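Local atomic coordinates of phenol hydroxylase component phL (Pseudomonas stutzeri, PDB entry 3U52), a protein that probably serves as the beta-type subunit of a multicomponent phenol hydroxylase, the helical partner of the subunit that carries the diiron oxidation site. Residues Ala21-Asp26 / Ala35-Glu40; Ser150-Tyr155 / Leu261-Ala266. All coordinates share one frame; numbering follows the deposited sequence.

Contact 1 (Ala21-Asp26 / Ala35-Glu40); sequences ARRFGD and ASYDIE
Tyr37, the first residue past helix 31-36 to leave helical angles, meets both Phe24 and Arg23. Its ring takes the rim of Phe24 on one face. CZ of Phe24 stands above the middle of that face, 3.7 Å from CZ of Tyr37. The planes are 82° apart and the ring centroids 4.9 Å, a T-shaped stack with Tyr37 as the face. CB of Tyr37 points toward segment 21-26, and the ring continues from there. Arg23 comes to the same ring obliquely, its CD 3.4 Å from CD2 of Tyr37. The hydroxyl of Tyr37 is hydrogen-bonded to Ser74.

Asp38 comes next and forms a salt bridge with Arg23. The guanidinium approaches side-on, with one nitrogen for each carboxylate oxygen. Arg23 NE donates to Asp38 OD2 at 3.0 Å, almost straight at 171°. Arg23 NH2 donates to Asp38 OD1, also at 3.0 Å, with more bend. The two flat groups are nearly coplanar. Two bonds, one to each oxygen, restrain the rotation of both. NE reaches OD2 on its syn side, somewhat out of the carboxylate plane, and NH2 uses the syn lone pair of OD1. On Arg23, CG is anti to the backbone nitrogen (chi1 -170°), and the bend at chi3 carries NE past the tyrosine to the acid. Both charges have second partners: Asp69 pairs with Arg23 NH1, and Lys42 with Asp38 OD1. Such a network would probably favour the charged forms.

The arrangement is a bidentate arginine-aspartate salt bridge beside a T-shaped aromatic pair. It ties the C-terminal end of helix 18-24 to the turn following helix 31-36.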
ATOM      1  N   ALA D  21      17.990 -20.555   4.193  1.00 24.22           N
ATOM      2  CA  ALA D  21      17.581 -21.863   4.674  1.00 24.79           C
ATOM      3  C   ALA D  21      18.743 -22.600   5.313  1.00 26.33           C
ATOM      4  O   ALA D  21      18.546 -23.335   6.292  1.00 26.64           O
ATOM      5  CB  ALA D  21      17.027 -22.671   3.528  1.00 24.09           C
ATOM      6  N   ARG D  22      19.950 -22.411   4.763  1.00 25.74           N
ATOM      7  CA  ARG D  22      21.180 -22.910   5.407  1.00 27.31           C
ATOM      8  C   ARG D  22      21.376 -22.404   6.820  1.00 27.59           C
ATOM      9  O   ARG D  22      21.765 -23.158   7.703  1.00 29.25           O
ATOM     10  CB  ARG D  22      22.415 -22.557   4.585  1.00 25.74           C
ATOM     11  CG  ARG D  22      22.863 -23.625   3.718  1.00 27.25           C
ATOM     12  CD  ARG D  22      23.911 -23.079   2.774  1.00 31.95           C
ATOM     13  NE  ARG D  22      23.339 -23.128   1.462  1.00 32.99           N
ATOM     14  CZ  ARG D  22      23.342 -22.184   0.539  1.00 28.78           C
ATOM     15  NH1 ARG D  22      23.936 -20.995   0.658  1.00 29.59           N
ATOM     16  NH2 ARG D  22      22.733 -22.505  -0.559  1.00 28.40           N
ATOM     17  N   ARG D  23      21.123 -21.128   7.029  1.00 28.85           N
ATOM     18  CA  ARG D  23      21.346 -20.479   8.315  1.00 29.27           C
ATOM     19  C   ARG D  23      20.181 -20.702   9.302  1.00 30.45           C
ATOM     20  O   ARG D  23      20.415 -20.904  10.500  1.00 31.42           O
ATOM     21  CB  ARG D  23      21.546 -18.980   8.073  1.00 29.48           C
ATOM     22  CG  ARG D  23      22.016 -18.217   9.274  1.00 29.01           C
ATOM     23  CD  ARG D  23      22.456 -16.808   8.893  1.00 30.76           C
ATOM     24  NE  ARG D  23      23.719 -16.704   8.143  1.00 33.59           N
ATOM     25  CZ  ARG D  23      24.939 -16.727   8.680  1.00 34.16           C
ATOM     26  NH1 ARG D  23      25.119 -16.904   9.978  1.00 35.43           N
ATOM     27  NH2 ARG D  23      25.995 -16.564   7.898  1.00 35.70           N
ATOM     28  N   PHE D  24      18.935 -20.668   8.829  1.00 30.03           N
ATOM     29  CA  PHE D  24      17.809 -20.756   9.758  1.00 30.90           C
ATOM     30  C   PHE D  24      16.816 -21.888   9.576  1.00 31.35           C
ATOM     31  O   PHE D  24      15.855 -21.943  10.335  1.00 31.87           O
ATOM     32  CB  PHE D  24      17.012 -19.458   9.753  1.00 30.09           C
ATOM     33  CG  PHE D  24      17.845 -18.233   9.992  1.00 31.03           C
ATOM     34  CD1 PHE D  24      18.303 -17.472   8.912  1.00 28.50           C
ATOM     35  CD2 PHE D  24      18.121 -17.804  11.296  1.00 32.82           C
ATOM     36  CE1 PHE D  24      19.043 -16.327   9.129  1.00 29.05           C
ATOM     37  CE2 PHE D  24      18.864 -16.643  11.522  1.00 30.76           C
ATOM     38  CZ  PHE D  24      19.331 -15.919  10.445  1.00 31.28           C
ATOM     39  N   GLY D  25      16.998 -22.747   8.571  1.00 32.09           N
ATOM     40  CA  GLY D  25      16.065 -23.867   8.298  1.00 33.42           C
ATOM     41  C   GLY D  25      15.177 -23.585   7.108  1.00 34.88           C
ATOM     42  O   GLY D  25      14.977 -22.418   6.777  1.00 34.21           O
ATOM     43  N   ASP D  26      14.633 -24.615   6.443  1.00 36.33           N
ATOM     44  CA  ASP D  26      13.747 -24.316   5.301  1.00 38.60           C
ATOM     45  C   ASP D  26      12.388 -24.116   5.881  1.00 38.07           C
ATOM     46  O   ASP D  26      11.645 -25.078   6.111  1.00 38.81           O
ATOM     47  CB  ASP D  26      13.726 -25.371   4.164  1.00 40.41           C
ATOM     48  CG  ASP D  26      12.953 -24.875   2.857  1.00 44.07           C
ATOM     49  OD1 ASP D  26      13.331 -23.856   2.166  1.00 44.03           O
ATOM     50  OD2 ASP D  26      11.951 -25.558   2.495  1.00 49.56           O
ATOM     51  N   ALA D  35      16.751  -9.739   4.283  1.00 22.73           N
ATOM     52  CA  ALA D  35      17.368  -8.493   3.900  1.00 24.02           C
ATOM     53  C   ALA D  35      18.783  -8.367   4.386  1.00 22.81           C
ATOM     54  O   ALA D  35      19.499  -7.513   3.882  1.00 23.11           O
ATOM     55  CB  ALA D  35      16.547  -7.293   4.419  1.00 24.69           C
ATOM     56  N   SER D  36      19.170  -9.191   5.361  1.00 22.11           N
ATOM     57  CA  SER D  36      20.316  -8.886   6.175  1.00 23.22           C
ATOM     58  C   SER D  36      21.448  -9.928   6.245  1.00 23.86           C
ATOM     59  O   SER D  36      22.504  -9.632   6.820  1.00 24.76           O
ATOM     60  CB  SER D  36      19.854  -8.515   7.581  1.00 22.73           C
ATOM     61  OG  SER D  36      18.945  -7.428   7.525  1.00 23.11           O
ATOM     62  N   TYR D  37      21.217 -11.136   5.715  1.00 23.30           N
ATOM     63  CA  TYR D  37      22.134 -12.249   5.922  1.00 23.55           C
ATOM     64  C   TYR D  37      22.664 -12.759   4.608  1.00 23.42           C
ATOM     65  O   TYR D  37      21.879 -13.117   3.747  1.00 21.77           O
ATOM     66  CB  TYR D  37      21.434 -13.414   6.661  1.00 24.20           C
ATOM     67  CG  TYR D  37      21.178 -13.119   8.126  1.00 23.50           C
ATOM     68  CD1 TYR D  37      19.975 -12.510   8.527  1.00 21.40           C
ATOM     69  CD2 TYR D  37      22.140 -13.412   9.097  1.00 22.91           C
ATOM     70  CE1 TYR D  37      19.739 -12.215   9.847  1.00 21.53           C
ATOM     71  CE2 TYR D  37      21.910 -13.125  10.439  1.00 24.81           C
ATOM     72  CZ  TYR D  37      20.717 -12.536  10.794  1.00 25.53           C
ATOM     73  OH  TYR D  37      20.474 -12.249  12.089  1.00 25.76           O
ATOM     74  N   ASP D  38      24.003 -12.796   4.461  1.00 24.03           N
ATOM     75  CA  ASP D  38      24.686 -13.479   3.313  1.00 24.21           C
ATOM     76  C   ASP D  38      24.349 -12.905   1.944  1.00 24.89           C
ATOM     77  O   ASP D  38      24.382 -13.587   0.964  1.00 24.52           O
ATOM     78  CB  ASP D  38      24.361 -14.969   3.308  1.00 24.80           C
ATOM     79  CG  ASP D  38      24.680 -15.614   4.623  1.00 28.95           C
ATOM     80  OD1 ASP D  38      25.802 -15.369   5.114  1.00 33.88           O
ATOM     81  OD2 ASP D  38      23.814 -16.313   5.194  1.00 34.82           O
ATOM     82  N   ILE D  39      24.039 -11.626   1.894  1.00 24.46           N
ATOM     83  CA  ILE D  39      23.612 -11.011   0.680  1.00 27.17           C
ATOM     84  C   ILE D  39      24.829 -10.327  -0.011  1.00 26.65           C
ATOM     85  O   ILE D  39      24.817 -10.061  -1.213  1.00 27.06           O
ATOM     86  CB  ILE D  39      22.484 -10.083   1.113  1.00 28.61           C
ATOM     87  CG1 ILE D  39      21.220 -10.381   0.347  1.00 32.30           C
ATOM     88  CG2 ILE D  39      22.878  -8.676   1.315  1.00 31.63           C
ATOM     89  CD1 ILE D  39      20.402 -11.317   1.127  1.00 35.06           C
ATOM     90  N   GLU D  40      25.879 -10.080   0.766  1.00 25.44           N
ATOM     91  CA  GLU D  40      27.080  -9.394   0.268  1.00 26.71           C
ATOM     92  C   GLU D  40      28.017 -10.359  -0.469  1.00 25.93           C
ATOM     93  O   GLU D  40      27.894 -11.593  -0.313  1.00 26.08           O
ATOM     94  CB  GLU D  40      27.822  -8.688   1.410  1.00 26.36           C
ATOM     95  CG  GLU D  40      28.554  -9.619   2.344  1.00 30.68           C
ATOM     96  CD  GLU D  40      27.671 -10.309   3.405  1.00 35.55           C
ATOM     97  OE1 GLU D  40      28.184 -11.239   4.025  1.00 38.16           O
ATOM     98  OE2 GLU D  40      26.499  -9.944   3.628  1.00 40.73           O
TER

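Contact 2 (Ser150-Tyr155 / Leu261-Ala266); sequences SQMHIY and LRWTNA
Trp263 is met in two different ways by consecutive residues of one helix: Met152 lies over a face of the indole, and His153 receives its edge. CB of Trp263 points toward segment 150-155, and with chi1 at 72° CG sits between the backbone nitrogen and the carbonyl carbon.

CB and SD of Met152 both touch the indole. CB makes a CH-pi contact over the face, 4.3 Å from the centroid of the six-membered ring of Trp263. SD sits obliquely to the ring, 3.7 Å from CE3 of Trp263, in a Met-aromatic contact. It is equally close to CB of Trp263. The bend at chi3 (-66°) leaves the terminal methyl CE 3.9 Å from CE3 of Trp263. Thr264 lays its CG2 over the opposite face, so the indole is held between two aliphatic groups.

At the far end of the indole, CH2 of Trp263 lies over one face of the His153 imidazole, 3.9 Å from NE2 of His153. The planes are 82° apart, and the pair is an edge-to-face stack. The imidazole is held at both nitrogens: ND1 is hydrogen-bonded to the carbonyl of Val149, and NE2 to the hydroxyl of Thr215. These bonds fix the face that the tryptophan meets. All three touching side chains are buried.

The contact joins helix 147-175 to helix 251-274. Helix 126-143 packs against His153, and helix 211-240 reaches both His153 and Thr264. Val73, from a loop, also touches Met152.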
ATOM      1  N   SER D 150      27.344  -3.894   8.856  1.00 18.61           N
ATOM      2  CA  SER D 150      27.453  -2.635   8.097  1.00 19.35           C
ATOM      3  C   SER D 150      26.118  -1.827   8.046  1.00 19.02           C
ATOM      4  O   SER D 150      26.118  -0.585   8.096  1.00 15.95           O
ATOM      5  CB  SER D 150      28.002  -2.902   6.695  1.00 18.75           C
ATOM      6  OG  SER D 150      27.097  -3.786   6.007  1.00 23.25           O
ATOM      7  N   GLN D 151      24.969  -2.517   7.980  1.00 18.48           N
ATOM      8  CA  GLN D 151      23.727  -1.732   7.948  1.00 18.33           C
ATOM      9  C   GLN D 151      23.518  -0.999   9.272  1.00 17.21           C
ATOM     10  O   GLN D 151      23.048   0.095   9.276  1.00 16.11           O
ATOM     11  CB  GLN D 151      22.513  -2.553   7.515  1.00 19.96           C
ATOM     12  CG  GLN D 151      21.903  -3.410   8.573  1.00 20.91           C
ATOM     13  CD  GLN D 151      20.638  -4.149   8.059  1.00 22.22           C
ATOM     14  OE1 GLN D 151      20.426  -5.334   8.354  1.00 22.70           O
ATOM     15  NE2 GLN D 151      19.806  -3.438   7.334  1.00 19.18           N
ATOM     16  N   MET D 152      23.894  -1.586  10.400  1.00 17.55           N
ATOM     17  CA  MET D 152      23.669  -0.891  11.689  1.00 18.28           C
ATOM     18  C   MET D 152      24.519   0.349  11.762  1.00 18.32           C
ATOM     19  O   MET D 152      24.146   1.354  12.340  1.00 19.70           O
ATOM     20  CB  MET D 152      24.012  -1.831  12.842  1.00 18.88           C
ATOM     21  CG  MET D 152      23.019  -3.000  13.008  1.00 23.79           C
ATOM     22  SD  MET D 152      23.266  -3.841  14.624  1.00 29.13           S
ATOM     23  CE  MET D 152      24.880  -4.592  14.526  1.00 32.00           C
ATOM     24  N   HIS D 153      25.694   0.299  11.145  1.00 18.05           N
ATOM     25  CA  HIS D 153      26.548   1.498  11.077  1.00 19.11           C
ATOM     26  C   HIS D 153      26.132   2.608  10.085  1.00 17.89           C
ATOM     27  O   HIS D 153      26.261   3.786  10.409  1.00 16.91           O
ATOM     28  CB  HIS D 153      28.019   1.073  10.903  1.00 19.37           C
ATOM     29  CG  HIS D 153      28.545   0.376  12.100  1.00 19.65           C
ATOM     30  ND1 HIS D 153      28.429  -0.983  12.275  1.00 21.20           N
ATOM     31  CD2 HIS D 153      29.161   0.852  13.209  1.00 19.71           C
ATOM     32  CE1 HIS D 153      28.958  -1.320  13.438  1.00 17.21           C
ATOM     33  NE2 HIS D 153      29.418  -0.231  14.019  1.00 20.55           N
ATOM     34  N   ILE D 154      25.601   2.267   8.908  1.00 18.33           N
ATOM     35  CA  ILE D 154      25.092   3.323   8.051  1.00 19.32           C
ATOM     36  C   ILE D 154      23.847   3.992   8.695  1.00 19.30           C
ATOM     37  O   ILE D 154      23.719   5.208   8.637  1.00 20.61           O
ATOM     38  CB  ILE D 154      24.802   2.900   6.573  1.00 19.01           C
ATOM     39  CG1 ILE D 154      24.534   4.143   5.715  1.00 24.38           C
ATOM     40  CG2 ILE D 154      23.561   2.000   6.473  1.00 20.21           C
ATOM     41  CD1 ILE D 154      25.672   4.648   4.887  1.00 32.18           C
ATOM     42  N   TYR D 155      22.953   3.208   9.301  1.00 20.05           N
ATOM     43  CA  TYR D 155      21.766   3.782   9.980  1.00 19.57           C
ATOM     44  C   TYR D 155      22.208   4.755  11.092  1.00 19.98           C
ATOM     45  O   TYR D 155      21.732   5.886  11.179  1.00 19.61           O
ATOM     46  CB  TYR D 155      20.895   2.660  10.585  1.00 19.95           C
ATOM     47  CG  TYR D 155      20.294   1.720   9.547  1.00 18.66           C
ATOM     48  CD1 TYR D 155      19.932   0.423   9.877  1.00 21.58           C
ATOM     49  CD2 TYR D 155      20.059   2.160   8.221  1.00 21.05           C
ATOM     50  CE1 TYR D 155      19.390  -0.445   8.905  1.00 16.69           C
ATOM     51  CE2 TYR D 155      19.512   1.300   7.258  1.00 20.58           C
ATOM     52  CZ  TYR D 155      19.177   0.014   7.640  1.00 18.78           C
ATOM     53  OH  TYR D 155      18.703  -0.884   6.733  1.00 22.42           O
ATOM     54  N   LEU D 261      21.464   1.845  22.565  1.00 23.94           N
ATOM     55  CA  LEU D 261      21.931   0.873  23.543  1.00 23.89           C
ATOM     56  C   LEU D 261      21.526  -0.559  23.191  1.00 23.93           C
ATOM     57  O   LEU D 261      22.278  -1.500  23.446  1.00 25.06           O
ATOM     58  CB  LEU D 261      21.434   1.288  24.917  1.00 24.25           C
ATOM     59  CG  LEU D 261      22.204   2.092  25.980  1.00 26.26           C
ATOM     60  CD1 LEU D 261      23.352   2.931  25.499  1.00 24.75           C
ATOM     61  CD2 LEU D 261      21.218   2.901  26.808  1.00 26.14           C
ATOM     62  N   ARG D 262      20.372  -0.757  22.555  1.00 25.41           N
ATOM     63  CA  ARG D 262      19.980  -2.124  22.191  1.00 24.95           C
ATOM     64  C   ARG D 262      20.995  -2.790  21.273  1.00 25.57           C
ATOM     65  O   ARG D 262      21.474  -3.888  21.573  1.00 26.85           O
ATOM     66  CB  ARG D 262      18.564  -2.160  21.588  1.00 25.22           C
ATOM     67  CG  ARG D 262      17.486  -1.708  22.600  1.00 26.49           C
ATOM     68  CD  ARG D 262      16.110  -1.958  22.045  1.00 28.83           C
ATOM     69  NE  ARG D 262      15.814  -3.386  21.948  1.00 33.42           N
ATOM     70  CZ  ARG D 262      14.814  -3.876  21.219  1.00 35.40           C
ATOM     71  NH1 ARG D 262      14.047  -3.046  20.517  1.00 34.71           N
ATOM     72  NH2 ARG D 262      14.595  -5.181  21.174  1.00 35.53           N
ATOM     73  N   TRP D 263      21.364  -2.144  20.172  1.00 23.89           N
ATOM     74  CA  TRP D 263      22.208  -2.838  19.226  1.00 22.20           C
ATOM     75  C   TRP D 263      23.675  -2.767  19.630  1.00 21.77           C
ATOM     76  O   TRP D 263      24.398  -3.706  19.360  1.00 20.67           O
ATOM     77  CB  TRP D 263      22.000  -2.322  17.802  1.00 22.75           C
ATOM     78  CG  TRP D 263      22.555  -0.942  17.500  1.00 21.66           C
ATOM     79  CD1 TRP D 263      21.875   0.251  17.577  1.00 22.16           C
ATOM     80  CD2 TRP D 263      23.870  -0.614  16.999  1.00 22.77           C
ATOM     81  NE1 TRP D 263      22.689   1.283  17.211  1.00 21.42           N
ATOM     82  CE2 TRP D 263      23.916   0.792  16.844  1.00 23.14           C
ATOM     83  CE3 TRP D 263      25.021  -1.371  16.686  1.00 23.55           C
ATOM     84  CZ2 TRP D 263      25.077   1.466  16.374  1.00 22.59           C
ATOM     85  CZ3 TRP D 263      26.159  -0.719  16.223  1.00 21.02           C
ATOM     86  CH2 TRP D 263      26.187   0.686  16.082  1.00 22.55           C
ATOM     87  N   THR D 264      24.125  -1.650  20.227  1.00 20.74           N
ATOM     88  CA  THR D 264      25.528  -1.561  20.622  1.00 21.73           C
ATOM     89  C   THR D 264      25.860  -2.528  21.753  1.00 22.85           C
ATOM     90  O   THR D 264      26.890  -3.182  21.704  1.00 23.22           O
ATOM     91  CB  THR D 264      26.006  -0.155  20.980  1.00 21.57           C
ATOM     92  OG1 THR D 264      25.311   0.307  22.127  1.00 21.91           O
ATOM     93  CG2 THR D 264      25.816   0.844  19.827  1.00 22.17           C
ATOM     94  N   ASN D 265      24.994  -2.668  22.755  1.00 23.64           N
ATOM     95  CA  ASN D 265      25.146  -3.774  23.732  1.00 24.90           C
ATOM     96  C   ASN D 265      25.069  -5.198  23.135  1.00 25.52           C
ATOM     97  O   ASN D 265      25.852  -6.057  23.537  1.00 25.83           O
ATOM     98  CB  ASN D 265      24.132  -3.657  24.870  1.00 25.55           C
ATOM     99  CG  ASN D 265      24.406  -2.484  25.791  1.00 27.74           C
ATOM    100  OD1 ASN D 265      25.499  -1.925  25.785  1.00 28.74           O
ATOM    101  ND2 ASN D 265      23.414  -2.122  26.614  1.00 27.07           N
ATOM    102  N   ALA D 266      24.143  -5.482  22.213  1.00 25.68           N
ATOM    103  CA  ALA D 266      24.121  -6.811  21.568  1.00 26.51           C
ATOM    104  C   ALA D 266      25.427  -7.093  20.769  1.00 27.42           C
ATOM    105  O   ALA D 266      25.938  -8.225  20.789  1.00 27.82           O
ATOM    106  CB  ALA D 266      22.924  -6.979  20.691  1.00 27.16           C
TER

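Overall arrangement
Contact 1 precedes contact 2 along the chain, and their centres are about 19 Å apart. Contact 1 joins helix 18-24 to the turn after helix 31-36 in the N-terminal region, its centre about 27 Å from the centre of the chain. Contact 2 joins the long helices 147-175 and 251-274, its centre about 8 Å from that of the chain. Helix 147-175 links them: its Thr148 touches Ser36 and Tyr37, and its Thr147 is hydrogen-bonded to Glu40. The N-terminal region is therefore laid against the helical body of the hydroxylase-family fold. Segments 35-40 and 150-155 also both touch the chain of another protein in the assembly.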